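Local structure of phosphonate monoester hydrolase (Ruegeria pomeroyi, 4UPK) at residues A[43-48]-A[352-357]; A[184-189]-A[292-297]; A[398-403]-A[414-419]; A[432-437]-A[511-516]. The protein belongs to the sulfatase family within the alkaline phosphatase superfamily, a group made up largely of hydrolases, has an alpha/beta fold, and forms an assembly of four protein chains. All blocks are in the same frame, centred on the assembly; numbering follows the deposited sequence.

In the fold
From the N terminus, strand 35-41 of the large mixed sheet leads directly into contact 1, whose partner at 352-357 lies in the loop after strand 340-346, so that more than 300 residues are closed into one loop. Contact 2 is nested inside it, joining two connections that lie at either end of the chain from helix 213-224 to helix 280-286. The two touch where Gln43 packs against Phe292. Contact 3 follows in series and closes the ten-residue connection between helices 394-402 and 416-419, on the opposite side of the chain's centre from contacts 1 and 2. Contact 4 comes last, setting helix 499-515 against strand 431-436, outermost within this chain in the four-stranded antiparallel sheet.

Contact 1 (A[43-48]-A[352-357]); sequences QLRADC and LGDRHS
Arg45 reaches across to Asp354 as the central member of a buried salt-bridge network, Asp47-Arg45-Asp354, which joins two loops of the sulfatase-type alpha/beta fold: one leaves strand 35-41, the other runs from strand 340-346 to strand 372-375. The backbone N of Arg45 is bonded to Tyr313 OH of helix 303-333, which probably steadies the root of the side chain. From there the chain runs outward and bends at chi3 (67°), presenting the edge of the guanidinium to a single oxygen of Asp354. Arg45 NH2 donates to Asp354 OD2 over 2.9 Å, and Arg45 NH1 adds a weak bond to the same OD2 at 3.2 Å. OD2 lies close to the guanidinium plane, forked between the two terminal nitrogens, while the carboxylate plane stands 86° to it. The second oxygen, Asp354 OD1, accepts from Ala265 N, which probably helps to hold that upright orientation. NH1 also donates to Glu350 O, and Leu352 CB lies obliquely to the group, 3.8 Å from Arg45 NH1.

Two residues on, at the start of the weakly bonded helix 46-48, Asp47 takes the neighbouring NE/NH2 edge of the guanidinium. The grip is side-on and nearly straight: Arg45 NE meets Asp47 OD1 at 2.8 Å, and Arg45 NH2 meets Asp47 OD2 at 2.8 Å. Both oxygens lie in the guanidinium plane, so the group is held flat and its rotation is set. The arginine probably offsets the repulsion of the two acids, as NH2 bonds to both Asp47 OD2 and Asp354 OD2, which are 5.2 Å apart.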
# COMPACT_ATOMS: atom_id res chain seq x y z
N GLN A 43 25.18 21.60 -14.32
CA GLN A 43 25.34 22.84 -15.09
C GLN A 43 26.48 22.96 -16.09
O GLN A 43 26.73 24.07 -16.55
CB GLN A 43 25.25 24.07 -14.16
CG GLN A 43 24.17 25.06 -14.53
CD GLN A 43 23.56 25.78 -13.34
OE1 GLN A 43 23.84 26.95 -13.08
NE2 GLN A 43 22.70 25.11 -12.60
N LEU A 44 27.17 21.85 -16.46
CA LEU A 44 28.25 21.88 -17.46
C LEU A 44 27.73 21.97 -18.91
O LEU A 44 26.99 21.10 -19.36
CB LEU A 44 29.28 20.73 -17.28
CG LEU A 44 30.60 20.80 -18.11
CD1 LEU A 44 31.46 21.98 -17.73
CD2 LEU A 44 31.39 19.50 -18.03
N ARG A 45 28.10 23.06 -19.63
CA ARG A 45 27.67 23.29 -21.02
C ARG A 45 28.33 22.30 -21.95
O ARG A 45 29.48 21.93 -21.73
CB ARG A 45 28.05 24.71 -21.48
CG ARG A 45 27.17 25.82 -20.91
CD ARG A 45 27.80 27.18 -21.12
NE ARG A 45 27.87 27.56 -22.53
CZ ARG A 45 27.21 28.57 -23.08
NH1 ARG A 45 26.40 29.33 -22.34
NH2 ARG A 45 27.34 28.84 -24.37
N ALA A 46 27.60 21.87 -23.00
CA ALA A 46 28.11 20.97 -24.04
C ALA A 46 29.31 21.62 -24.78
O ALA A 46 30.28 20.93 -25.06
CB ALA A 46 27.01 20.63 -25.03
N ASP A 47 29.24 22.95 -25.05
CA ASP A 47 30.28 23.70 -25.76
C ASP A 47 31.62 23.86 -25.03
O ASP A 47 32.59 24.30 -25.63
CB ASP A 47 29.75 25.01 -26.38
CG ASP A 47 29.38 26.15 -25.43
OD1 ASP A 47 29.48 25.95 -24.19
OD2 ASP A 47 29.00 27.22 -25.92
N CYS A 48 31.69 23.47 -23.74
CA CYS A 48 32.91 23.48 -22.93
C CYS A 48 33.72 22.22 -23.22
O CYS A 48 34.95 22.27 -23.19
CB CYS A 48 32.57 23.59 -21.44
SG CYS A 48 31.95 25.21 -20.96
N LEU A 352 25.19 31.48 -18.98
CA LEU A 352 26.50 32.07 -18.72
C LEU A 352 26.69 33.47 -19.35
O LEU A 352 27.78 33.82 -19.83
CB LEU A 352 27.59 31.07 -19.14
CG LEU A 352 28.87 31.07 -18.34
CD1 LEU A 352 28.65 30.47 -16.96
CD2 LEU A 352 29.98 30.34 -19.09
N GLY A 353 25.63 34.27 -19.32
CA GLY A 353 25.66 35.62 -19.86
C GLY A 353 25.14 35.70 -21.28
O GLY A 353 24.86 36.80 -21.77
N ASP A 354 25.04 34.53 -21.96
CA ASP A 354 24.53 34.46 -23.33
C ASP A 354 23.11 35.00 -23.34
O ASP A 354 22.33 34.65 -22.45
CB ASP A 354 24.54 33.00 -23.87
CG ASP A 354 25.89 32.48 -24.34
OD1 ASP A 354 26.89 33.21 -24.19
OD2 ASP A 354 25.94 31.34 -24.84
N ARG A 355 22.80 35.88 -24.32
CA ARG A 355 21.48 36.49 -24.53
C ARG A 355 20.99 37.31 -23.32
O ARG A 355 19.79 37.34 -23.03
CB ARG A 355 20.43 35.42 -24.96
CG ARG A 355 20.92 34.41 -26.01
CD ARG A 355 21.48 35.09 -27.26
NE ARG A 355 20.46 35.93 -27.90
CZ ARG A 355 19.57 35.50 -28.79
NH1 ARG A 355 19.57 34.23 -29.18
NH2 ARG A 355 18.67 36.33 -29.30
N HIS A 356 21.94 37.94 -22.61
CA HIS A 356 21.76 38.78 -21.41
C HIS A 356 21.07 38.04 -20.26
O HIS A 356 20.35 38.65 -19.47
CB HIS A 356 21.10 40.14 -21.75
CG HIS A 356 21.90 40.96 -22.71
ND1 HIS A 356 22.89 41.81 -22.26
CD2 HIS A 356 21.86 41.01 -24.06
CE1 HIS A 356 23.39 42.38 -23.35
NE2 HIS A 356 22.81 41.91 -24.46
N SER A 357 21.31 36.71 -20.18
CA SER A 357 20.70 35.85 -19.19
C SER A 357 21.66 34.86 -18.54
O SER A 357 22.73 34.57 -19.10
CB SER A 357 19.46 35.15 -19.76
OG SER A 357 19.82 34.32 -20.84

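Contact 2 (A[184-189]-A[292-297]); sequences DYAQVY and FVLGFP
Two connections of the fold meet where Leu294, in the loop between helices 280-286 and 303-333, leans on Ala186 and Tyr189, in the loop between helices 169-177 and 213-224. The contact is carried by one methyl group. Leu294 CG lies beside its own backbone N, and chi2 near -175° carries CD1 straight out to the tip of the side chain, where it approaches the turn at 186-189. There Leu294 CD1 comes to 3.8 Å from Tyr189 CB and 4.0 Å from Ala186 CB. Its nearest neighbour across the contact is a polar atom, Ala186 O, 3.4 Å from Leu294 CD1.

Residues 185-188 coil like a helix but lack its ladder of bonds. Backbone bonds from Gln187 N to Asp184 O and from Val188 N to Tyr185 O span three residues each and coil the segment into a compact turn. In the sulfatase-type fold to which both loops belong, this turn lies against helix 169-177: Val188 and Tyr189 both pack on Trp171. The Tyr189 ring leads away from Leu294, and only its CB takes part in the apolar touch, with the methyl lying obliquely to the ring.

A water bridges the two backbones beside the methyl contact. It donates to Tyr189 O at 2.7 Å and accepts from Leu294 N at 3.0 Å, which satisfies both main-chain groups where the CA atoms of Tyr189 and Leu294 are still 6.3 Å apart.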
# COMPACT_ATOMS: atom_id res chain seq x y z
N ASP A 184 28.08 30.68 9.78
CA ASP A 184 26.95 30.42 8.88
C ASP A 184 27.47 29.66 7.66
O ASP A 184 28.57 29.95 7.19
CB ASP A 184 26.34 31.76 8.40
CG ASP A 184 24.97 32.09 8.95
OD1 ASP A 184 24.79 32.10 10.20
OD2 ASP A 184 24.09 32.44 8.14
N TYR A 185 26.67 28.71 7.13
CA TYR A 185 26.99 27.94 5.92
C TYR A 185 27.21 28.86 4.70
O TYR A 185 28.12 28.59 3.91
CB TYR A 185 25.90 26.90 5.63
CG TYR A 185 26.07 26.08 4.36
CD1 TYR A 185 27.33 25.63 3.94
CD2 TYR A 185 24.96 25.66 3.63
CE1 TYR A 185 27.48 24.86 2.79
CE2 TYR A 185 25.10 24.85 2.50
CZ TYR A 185 26.35 24.44 2.09
OH TYR A 185 26.47 23.66 0.96
N ALA A 186 26.44 29.97 4.58
CA ALA A 186 26.58 30.94 3.47
C ALA A 186 27.97 31.65 3.42
O ALA A 186 28.37 32.11 2.36
CB ALA A 186 25.46 31.96 3.51
N GLN A 187 28.69 31.72 4.55
CA GLN A 187 30.02 32.34 4.64
C GLN A 187 31.11 31.55 3.88
O GLN A 187 32.10 32.13 3.45
CB GLN A 187 30.43 32.55 6.11
CG GLN A 187 29.61 33.60 6.86
CD GLN A 187 29.86 33.58 8.36
OE1 GLN A 187 30.90 33.13 8.86
NE2 GLN A 187 28.89 34.09 9.13
N VAL A 188 30.91 30.25 3.74
CA VAL A 188 31.79 29.28 3.06
C VAL A 188 31.97 29.64 1.54
O VAL A 188 33.03 29.43 0.98
CB VAL A 188 31.18 27.85 3.27
CG1 VAL A 188 31.78 26.80 2.33
CG2 VAL A 188 31.28 27.40 4.72
N TYR A 189 30.93 30.21 0.92
CA TYR A 189 30.87 30.55 -0.51
C TYR A 189 31.33 31.96 -0.89
O TYR A 189 31.36 32.30 -2.07
CB TYR A 189 29.44 30.28 -1.03
CG TYR A 189 29.04 28.83 -0.92
CD1 TYR A 189 29.58 27.87 -1.78
CD2 TYR A 189 28.17 28.40 0.07
CE1 TYR A 189 29.23 26.53 -1.67
CE2 TYR A 189 27.81 27.05 0.18
CZ TYR A 189 28.34 26.13 -0.70
OH TYR A 189 28.00 24.80 -0.64
N PHE A 292 24.36 35.04 -8.77
CA PHE A 292 25.25 33.90 -9.05
C PHE A 292 26.51 33.82 -8.17
O PHE A 292 27.35 32.94 -8.38
CB PHE A 292 25.63 33.92 -10.54
CG PHE A 292 24.87 32.94 -11.40
CD1 PHE A 292 23.48 32.94 -11.41
CD2 PHE A 292 25.55 32.03 -12.21
CE1 PHE A 292 22.78 32.02 -12.19
CE2 PHE A 292 24.84 31.12 -13.00
CZ PHE A 292 23.47 31.12 -12.97
N VAL A 293 26.64 34.74 -7.19
CA VAL A 293 27.77 34.84 -6.26
C VAL A 293 27.25 35.32 -4.88
O VAL A 293 26.17 35.89 -4.82
CB VAL A 293 28.92 35.79 -6.78
CG1 VAL A 293 29.65 35.22 -7.98
CG2 VAL A 293 28.42 37.20 -7.05
N LEU A 294 28.02 35.11 -3.79
CA LEU A 294 27.68 35.57 -2.44
C LEU A 294 28.66 36.65 -1.95
O LEU A 294 29.87 36.48 -2.12
CB LEU A 294 27.59 34.41 -1.42
CG LEU A 294 26.37 33.45 -1.54
CD1 LEU A 294 26.37 32.43 -0.40
CD2 LEU A 294 25.02 34.20 -1.54
N GLY A 295 28.13 37.76 -1.43
CA GLY A 295 28.92 38.89 -0.90
C GLY A 295 28.98 40.14 -1.76
O GLY A 295 29.73 41.08 -1.44
N PHE A 296 28.22 40.15 -2.88
CA PHE A 296 28.14 41.23 -3.88
C PHE A 296 26.65 41.53 -4.21
O PHE A 296 26.15 41.11 -5.26
CB PHE A 296 28.94 40.84 -5.15
CG PHE A 296 30.36 40.41 -4.88
CD1 PHE A 296 30.65 39.09 -4.53
CD2 PHE A 296 31.41 41.33 -4.94
CE1 PHE A 296 31.96 38.71 -4.22
CE2 PHE A 296 32.72 40.93 -4.66
CZ PHE A 296 32.98 39.63 -4.29
N PRO A 297 25.90 42.19 -3.28
CA PRO A 297 24.47 42.42 -3.53
C PRO A 297 24.16 43.46 -4.61
O PRO A 297 23.12 43.36 -5.26
CB PRO A 297 23.92 42.81 -2.16
CG PRO A 297 25.07 43.43 -1.44
CD PRO A 297 26.31 42.76 -1.97
O HOH W 1 30.26 33.22 -4.31

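Contact 3 (A[398-403]-A[414-419]); sequences ILDWVG and SLRPFL
Asp400, in the last turn of helix 394-402, is met by both Ser414 and Arg416, each using a different carboxylate oxygen. The charged part of the contact is the salt bridge from Arg416 NH1 to Asp400 OD1, 3.1 Å long with an N-H...O angle of 151°. OD1 lies close to the guanidinium plane, but the arginine nitrogen comes from above the carboxylate, the two planes standing 66° apart. Asp400 has CG opposite its backbone N (chi1 -179°), which turns the acid toward the 414-419 segment. The Arg416 chain, stretched out from CG to NE, passes across the acid at a slant, with Arg416 CD 3.6 Å from Asp400 CG.

The remaining hydrogen bonds centre on Ser414. Ser414 OG donates to Asp400 OD2 over 2.7 Å, using the anti lone pair of that oxygen, and accepts from Arg416 N at 3.3 Å. The hydroxyl thus relays the acid to the backbone that opens helix 416-419.

Packing is supplied by Trp401. Trp401 CA lies over one face of the Arg416 guanidinium, 3.7 Å from Arg416 NH1 and displaced toward the rim, while Trp401 CD1 is 4.1 Å from Arg416 NE, the two side chains crossing at about a right angle. Trp401 also touches Val36 of strand 35-41 and Pro377.

Two helix ends are thus joined by a short connection at the protein surface: Gly403, with positive phi and two bonds back into the last turn, closes helix 394-402 in a Schellman motif, and helix 416-419 is opened by the serine capping bond of Ser414.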
# COMPACT_ATOMS: atom_id res chain seq x y z
N ILE A 398 21.08 1.85 -19.49
CA ILE A 398 21.64 1.16 -18.33
C ILE A 398 20.94 -0.16 -18.13
O ILE A 398 21.61 -1.19 -18.07
CB ILE A 398 21.66 2.05 -17.04
CG1 ILE A 398 22.51 3.33 -17.24
CG2 ILE A 398 22.13 1.25 -15.81
CD1 ILE A 398 22.08 4.53 -16.34
N LEU A 399 19.58 -0.14 -18.07
CA LEU A 399 18.75 -1.35 -17.88
C LEU A 399 18.99 -2.39 -18.96
O LEU A 399 19.13 -3.57 -18.65
CB LEU A 399 17.24 -1.01 -17.76
CG LEU A 399 16.83 -0.16 -16.53
CD1 LEU A 399 15.33 0.08 -16.54
CD2 LEU A 399 17.30 -0.79 -15.19
N ASP A 400 19.05 -1.94 -20.23
CA ASP A 400 19.31 -2.80 -21.39
C ASP A 400 20.66 -3.51 -21.18
O ASP A 400 20.71 -4.74 -21.19
CB ASP A 400 19.32 -1.94 -22.67
CG ASP A 400 19.56 -2.64 -23.99
OD1 ASP A 400 19.69 -3.89 -23.98
OD2 ASP A 400 19.63 -1.95 -25.03
N TRP A 401 21.73 -2.72 -20.89
CA TRP A 401 23.09 -3.22 -20.68
C TRP A 401 23.21 -4.25 -19.53
O TRP A 401 23.95 -5.22 -19.69
CB TRP A 401 24.07 -2.05 -20.53
CG TRP A 401 25.51 -2.47 -20.52
CD1 TRP A 401 26.31 -2.65 -21.60
CD2 TRP A 401 26.31 -2.73 -19.36
NE1 TRP A 401 27.58 -3.02 -21.19
CE2 TRP A 401 27.60 -3.10 -19.82
CE3 TRP A 401 26.07 -2.73 -17.98
CZ2 TRP A 401 28.65 -3.42 -18.95
CZ3 TRP A 401 27.10 -3.05 -17.11
CH2 TRP A 401 28.38 -3.39 -17.60
N VAL A 402 22.47 -4.08 -18.43
CA VAL A 402 22.47 -5.02 -17.30
C VAL A 402 21.54 -6.23 -17.56
O VAL A 402 21.61 -7.24 -16.84
CB VAL A 402 22.22 -4.36 -15.90
CG1 VAL A 402 23.19 -3.22 -15.65
CG2 VAL A 402 20.78 -3.87 -15.75
N GLY A 403 20.68 -6.10 -18.57
CA GLY A 403 19.72 -7.14 -18.96
C GLY A 403 18.46 -7.14 -18.13
O GLY A 403 17.87 -8.20 -17.91
N SER A 414 16.85 3.13 -25.48
CA SER A 414 18.23 2.69 -25.28
C SER A 414 19.18 3.22 -26.37
O SER A 414 18.88 3.14 -27.57
CB SER A 414 18.30 1.17 -25.22
OG SER A 414 19.62 0.71 -25.00
N LEU A 415 20.33 3.75 -25.93
CA LEU A 415 21.38 4.26 -26.80
C LEU A 415 22.38 3.17 -27.18
O LEU A 415 23.36 3.46 -27.88
CB LEU A 415 22.12 5.42 -26.12
CG LEU A 415 21.31 6.68 -25.83
CD1 LEU A 415 22.18 7.72 -25.17
CD2 LEU A 415 20.69 7.25 -27.10
N ARG A 416 22.14 1.93 -26.71
CA ARG A 416 23.00 0.77 -26.97
C ARG A 416 23.34 0.54 -28.45
O ARG A 416 24.54 0.37 -28.71
CB ARG A 416 22.48 -0.49 -26.27
CG ARG A 416 23.59 -1.40 -25.80
CD ARG A 416 23.03 -2.59 -25.08
NE ARG A 416 24.03 -3.63 -24.91
CZ ARG A 416 23.79 -4.80 -24.33
NH1 ARG A 416 22.58 -5.09 -23.86
NH2 ARG A 416 24.76 -5.70 -24.22
N PRO A 417 22.41 0.61 -29.45
CA PRO A 417 22.83 0.44 -30.87
C PRO A 417 23.97 1.37 -31.33
O PRO A 417 24.86 0.92 -32.05
CB PRO A 417 21.53 0.72 -31.67
CG PRO A 417 20.45 0.38 -30.72
CD PRO A 417 20.94 0.80 -29.36
N PHE A 418 23.96 2.63 -30.87
CA PHE A 418 24.98 3.66 -31.13
C PHE A 418 26.38 3.33 -30.60
O PHE A 418 27.36 3.84 -31.15
CB PHE A 418 24.55 5.01 -30.50
CG PHE A 418 23.29 5.60 -31.09
CD1 PHE A 418 23.32 6.27 -32.31
CD2 PHE A 418 22.09 5.53 -30.41
CE1 PHE A 418 22.17 6.87 -32.83
CE2 PHE A 418 20.94 6.12 -30.92
CZ PHE A 418 20.98 6.77 -32.14
N LEU A 419 26.47 2.53 -29.51
CA LEU A 419 27.74 2.14 -28.88
C LEU A 419 28.69 1.34 -29.78
O LEU A 419 29.91 1.49 -29.66
CB LEU A 419 27.52 1.45 -27.52
CG LEU A 419 26.73 2.24 -26.45
CD1 LEU A 419 26.70 1.50 -25.14
CD2 LEU A 419 27.28 3.66 -26.26

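Contact 4 (A[432-437]-A[511-516]); sequences FSELDI and RHRMRN
The Phe432 ring has the His512 imidazole over one face, with His512 CD2 3.3 Å above the middle of the ring plane. The two rings are oblique, their planes 36° apart and their centroids separated by 4.2 Å. The imidazole is covered on both faces: Phe432 CB makes a CH-pi contact 4.0 Å from the His512 centroid on one side, and on the other Asn516 ND2 lies over the rim. Asn516 ND2 is held there by donating to His512 O over 2.7 Å. Phe432 and His512 both place CG opposite the backbone N (chi1 180° in each), which brings the imidazole over the phenyl face. At the edge of the phenyl ring, Arg513 NH2 comes to 4.1 Å from Phe432 CZ, and the guanidinium, turned 75° to the ring, receives that CZ over one of its own faces. At the guanidinium edge, Arg513 NH2 makes a weak, salt-bridging bond of 3.4 Å to Glu434 OE1.

Stronger partners hold the polar ends: Glu434 OE2 accepts from Met96 N, and His512 ND1 is bonded to Tyr430 OH. Strand 432-436 and helix 511-515 are nearly perpendicular, their axes 11.2 Å apart. Within this chain the strand is outermost in the four-stranded antiparallel sheet, paired with strand 458-463; helix 95-98 packs beside the contact through Met96, and Arg513 also lies against Met514 of the second subunit.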
# COMPACT_ATOMS: atom_id res chain seq x y z
N PHE A 432 12.91 17.10 -27.98
CA PHE A 432 11.82 17.76 -27.30
C PHE A 432 12.16 18.13 -25.84
O PHE A 432 12.61 17.27 -25.06
CB PHE A 432 10.58 16.83 -27.38
CG PHE A 432 9.33 17.35 -26.73
CD1 PHE A 432 8.45 18.17 -27.44
CD2 PHE A 432 9.00 16.99 -25.43
CE1 PHE A 432 7.27 18.62 -26.85
CE2 PHE A 432 7.83 17.43 -24.85
CZ PHE A 432 6.98 18.26 -25.55
N SER A 433 11.90 19.38 -25.46
CA SER A 433 12.12 19.88 -24.09
C SER A 433 10.89 20.61 -23.57
O SER A 433 10.11 21.12 -24.34
CB SER A 433 13.35 20.79 -24.02
OG SER A 433 14.50 20.10 -24.47
N GLU A 434 10.73 20.64 -22.25
CA GLU A 434 9.63 21.31 -21.58
C GLU A 434 10.12 22.19 -20.42
O GLU A 434 11.18 21.94 -19.83
CB GLU A 434 8.63 20.28 -21.02
CG GLU A 434 7.83 19.53 -22.07
CD GLU A 434 6.86 18.54 -21.46
OE1 GLU A 434 5.75 18.97 -21.05
OE2 GLU A 434 7.26 17.38 -21.24
N LEU A 435 9.33 23.21 -20.09
CA LEU A 435 9.63 24.11 -18.97
C LEU A 435 8.30 24.52 -18.37
O LEU A 435 7.27 24.41 -19.02
CB LEU A 435 10.43 25.35 -19.48
CG LEU A 435 11.11 26.24 -18.43
CD1 LEU A 435 12.38 25.60 -17.88
CD2 LEU A 435 11.46 27.60 -19.04
N ASP A 436 8.32 24.90 -17.10
CA ASP A 436 7.12 25.38 -16.44
C ASP A 436 7.48 26.71 -15.82
O ASP A 436 8.39 26.78 -14.98
CB ASP A 436 6.54 24.39 -15.40
CG ASP A 436 5.13 24.79 -14.97
OD1 ASP A 436 4.98 25.82 -14.29
OD2 ASP A 436 4.17 24.13 -15.41
N ILE A 437 6.79 27.79 -16.29
CA ILE A 437 6.99 29.18 -15.87
C ILE A 437 5.94 29.68 -14.87
O ILE A 437 5.69 30.88 -14.79
CB ILE A 437 7.31 30.15 -17.06
CG1 ILE A 437 6.17 30.22 -18.09
CG2 ILE A 437 8.66 29.79 -17.71
CD1 ILE A 437 6.24 31.33 -19.00
N ARG A 511 1.59 16.14 -32.31
CA ARG A 511 1.71 14.68 -32.47
C ARG A 511 2.66 14.06 -31.44
O ARG A 511 2.35 12.97 -30.95
CB ARG A 511 2.16 14.31 -33.88
CG ARG A 511 1.09 14.50 -34.93
CD ARG A 511 1.42 13.69 -36.18
NE ARG A 511 0.31 13.65 -37.13
CZ ARG A 511 0.35 14.17 -38.35
NH1 ARG A 511 1.47 14.73 -38.80
NH2 ARG A 511 -0.70 14.08 -39.15
N HIS A 512 3.79 14.73 -31.10
CA HIS A 512 4.75 14.24 -30.11
C HIS A 512 4.08 14.06 -28.74
O HIS A 512 4.30 13.03 -28.09
CB HIS A 512 5.99 15.16 -30.01
CG HIS A 512 6.98 14.67 -28.99
ND1 HIS A 512 7.90 13.70 -29.29
CD2 HIS A 512 7.10 14.98 -27.68
CE1 HIS A 512 8.58 13.46 -28.17
NE2 HIS A 512 8.13 14.22 -27.17
N ARG A 513 3.26 15.05 -28.30
CA ARG A 513 2.49 15.02 -27.04
C ARG A 513 1.52 13.83 -27.06
O ARG A 513 1.42 13.10 -26.07
CB ARG A 513 1.68 16.31 -26.86
CG ARG A 513 2.51 17.53 -26.55
CD ARG A 513 1.79 18.48 -25.60
NE ARG A 513 2.74 19.48 -25.13
CZ ARG A 513 3.27 19.53 -23.92
NH1 ARG A 513 2.85 18.70 -22.97
NH2 ARG A 513 4.16 20.45 -23.62
N MET A 514 0.79 13.66 -28.20
CA MET A 514 -0.19 12.58 -28.41
C MET A 514 0.47 11.21 -28.49
O MET A 514 -0.13 10.23 -28.04
CB MET A 514 -1.05 12.84 -29.66
CG MET A 514 -1.87 14.11 -29.59
SD MET A 514 -2.81 14.43 -31.09
CE MET A 514 -4.20 13.31 -30.87
N ARG A 515 1.71 11.13 -29.03
CA ARG A 515 2.45 9.87 -29.14
C ARG A 515 3.19 9.48 -27.87
O ARG A 515 3.63 8.33 -27.74
CB ARG A 515 3.43 9.90 -30.31
CG ARG A 515 2.78 9.77 -31.68
CD ARG A 515 3.79 10.23 -32.72
NE ARG A 515 3.25 10.16 -34.07
CZ ARG A 515 3.84 10.68 -35.14
NH1 ARG A 515 5.00 11.33 -35.02
NH2 ARG A 515 3.29 10.56 -36.34
N ASN A 516 3.35 10.42 -26.95
CA ASN A 516 4.07 10.18 -25.70
C ASN A 516 3.24 10.54 -24.47
O ASN A 516 3.73 11.26 -23.59
CB ASN A 516 5.47 10.85 -25.69
CG ASN A 516 6.36 10.41 -26.83
OD1 ASN A 516 7.08 9.41 -26.75
ND2 ASN A 516 6.26 11.11 -27.95